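Local atomic coordinates of uncharacterized protein (Aeromonas hydrophila J-1, PDB entry 6R1J), a protein that is the AhlC component of the tripartite alpha-pore forming toxin AHL and probably acts with its partner proteins in forming membrane pores. Residues A[17-22]-A[201-206]. The protein carries 3 engineered substitutions. Numbering follows the deposited sequence.
Sequences EATIQS and LGQTTA. With NA (sodium ion), chain D.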
loop_
_atom_site.group_PDB
_atom_site.type_symbol
_atom_site.label_atom_id
_atom_site.label_comp_id
_atom_site.label_asym_id
_atom_site.label_seq_id
_atom_site.Cartn_x
_atom_site.Cartn_y
_atom_site.Cartn_z
ATOM N N GLU A 17 7.934 16.171 8.494
ATOM C CA GLU A 17 9.189 16.859 8.114
ATOM C C GLU A 17 10.359 16.245 8.888
ATOM O O GLU A 17 11.375 15.985 8.246
ATOM C CB GLU A 17 9.066 18.366 8.318
ATOM C CG GLU A 17 10.220 19.171 7.710
ATOM C CD GLU A 17 11.409 19.425 8.614
ATOM O OE1 GLU A 17 11.288 19.137 9.835
ATOM O OE2 GLU A 17 12.477 19.896 8.089
ATOM N N ALA A 18 10.245 16.020 10.196
ATOM C CA ALA A 18 11.343 15.433 10.993
ATOM C C ALA A 18 11.655 14.031 10.450
ATOM O O ALA A 18 12.817 13.651 10.304
ATOM C CB ALA A 18 10.938 15.348 12.438
ATOM N N THR A 19 10.617 13.255 10.151
ATOM C CA THR A 19 10.796 11.903 9.605
ATOM C C THR A 19 11.427 11.993 8.200
ATOM O O THR A 19 12.333 11.172 7.912
ATOM C CB THR A 19 9.480 11.131 9.667
ATOM O OG1 THR A 19 9.123 11.105 11.046
ATOM C CG2 THR A 19 9.640 9.714 9.180
ATOM N N ILE A 20 10.979 12.934 7.382
ATOM C CA ILE A 20 11.527 13.120 6.013
ATOM C C ILE A 20 13.019 13.456 6.102
ATOM O O ILE A 20 13.781 12.919 5.282
ATOM C CB ILE A 20 10.722 14.171 5.250
ATOM C CG1 ILE A 20 9.344 13.615 4.865
ATOM C CG2 ILE A 20 11.503 14.630 4.035
ATOM C CD1 ILE A 20 8.396 14.628 4.306
ATOM N N GLN A 21 13.448 14.216 7.108
ATOM C CA GLN A 21 14.883 14.601 7.197
ATOM C C GLN A 21 15.748 13.406 7.629
ATOM O O GLN A 21 16.940 13.480 7.378
ATOM C CB GLN A 21 15.113 15.776 8.142
ATOM C CG GLN A 21 14.367 17.033 7.732
ATOM C CD GLN A 21 14.690 17.575 6.362
ATOM O OE1 GLN A 21 15.618 17.125 5.684
ATOM N NE2 GLN A 21 13.882 18.529 5.914
ATOM N N SER A 22 15.187 12.341 8.215
ATOM C CA SER A 22 15.941 11.217 8.782
ATOM C C SER A 22 16.489 10.319 7.669
ATOM O O SER A 22 17.312 9.493 7.992
ATOM C CB SER A 22 15.118 10.434 9.794
ATOM O OG SER A 22 14.189 9.597 9.144
ATOM N N LEU A 201 8.738 7.950 0.191
ATOM C CA LEU A 201 7.545 8.427 -0.547
ATOM C C LEU A 201 6.270 8.357 0.330
ATOM O O LEU A 201 5.452 9.241 0.200
ATOM C CB LEU A 201 7.381 7.589 -1.815
ATOM C CG LEU A 201 8.216 8.073 -2.999
ATOM C CD1 LEU A 201 8.261 7.029 -4.100
ATOM C CD2 LEU A 201 7.650 9.388 -3.520
ATOM N N GLY A 202 6.124 7.345 1.164
ATOM C CA GLY A 202 5.015 7.269 2.152
ATOM C C GLY A 202 5.011 8.504 3.049
ATOM O O GLY A 202 3.952 9.113 3.239
ATOM N N GLN A 203 6.177 8.965 3.485
ATOM C CA GLN A 203 6.259 10.145 4.367
ATOM C C GLN A 203 6.017 11.404 3.562
ATOM O O GLN A 203 5.309 12.284 4.069
ATOM C CB GLN A 203 7.592 10.183 5.103
ATOM C CG GLN A 203 7.723 9.055 6.084
ATOM C CD GLN A 203 6.617 9.150 7.104
ATOM O OE1 GLN A 203 6.492 10.156 7.798
ATOM N NE2 GLN A 203 5.820 8.100 7.171
ATOM N N THR A 204 6.530 11.506 2.325
ATOM C CA THR A 204 6.312 12.724 1.538
ATOM C C THR A 204 4.855 12.768 1.080
ATOM O O THR A 204 4.323 13.865 0.988
ATOM C CB THR A 204 7.319 12.926 0.391
ATOM O OG1 THR A 204 7.150 11.957 -0.606
ATOM C CG2 THR A 204 8.746 12.782 0.847
ATOM N N THR A 205 4.216 11.633 0.835
ATOM C CA THR A 205 2.783 11.641 0.436
ATOM C C THR A 205 1.963 12.141 1.644
ATOM O O THR A 205 1.022 12.903 1.451
ATOM C CB THR A 205 2.307 10.253 -0.025
ATOM O OG1 THR A 205 3.110 9.897 -1.150
ATOM C CG2 THR A 205 0.836 10.232 -0.402
ATOM N N ALA A 206 2.329 11.716 2.842
ATOM C CA ALA A 206 1.581 12.091 4.064
ATOM C C ALA A 206 1.768 13.590 4.279
ATOM O O ALA A 206 0.812 14.295 4.607
ATOM C CB ALA A 206 2.040 11.253 5.213
HETATM NA NA NA D . 14.218 20.907 9.420
HETATM O O HOH W 1 13.472 18.925 11.478
HETATM O O HOH W 2 6.130 11.243 10.191
HETATM O O HOH W 3 13.301 23.651 8.806
#
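I20 and Q203 anchor a roughly antiparallel helix-helix contact in the elongated all-helical bundle of this soluble toxin component. Helix 5-21 lies against helix 163-236 here, and the two short segments run at 153° with axes 9.4 Å apart. No direct hydrogen bond joins them; side-chain packing and one water do. The CA atoms of I20 and Q203, 6.3 Å from each other, set the register. I20 places CG1 beside its own backbone N (chi1 -72°) and continues extended, which carries the methyl end to the other helix. I20 CG1 rests 3.9 Å from Q203 CB. I20 CD1 is 3.9 Å from T204 CG2, the side chains of I20 and T204 meeting at about a right angle. F200 and F207 of helix 163-236 also touch I20, and T204 OG1 is hydrogen-bonded to N117 OD1 of helix 78-157.

Q203 is bent at chi2, and its amide end passes the methyl of T19: T19 CG2 lies 3.5 Å from Q203 OE1 and also touches Q203 CG. A water bridges the polar ends: it donates to Q203 OE1 at 2.7 Å and lies 3.1 Å from T19 OG1, whose strongest polar partner is S22 of the second subunit. The contact therefore borders the subunit interface. On the far side of helix 5-21, E17 OE2 binds the sodium ion at 2.4 Å. The same oxygen accepts a hydrogen bond from Q21 NE2, which arrives 47° out of the carboxylate plane.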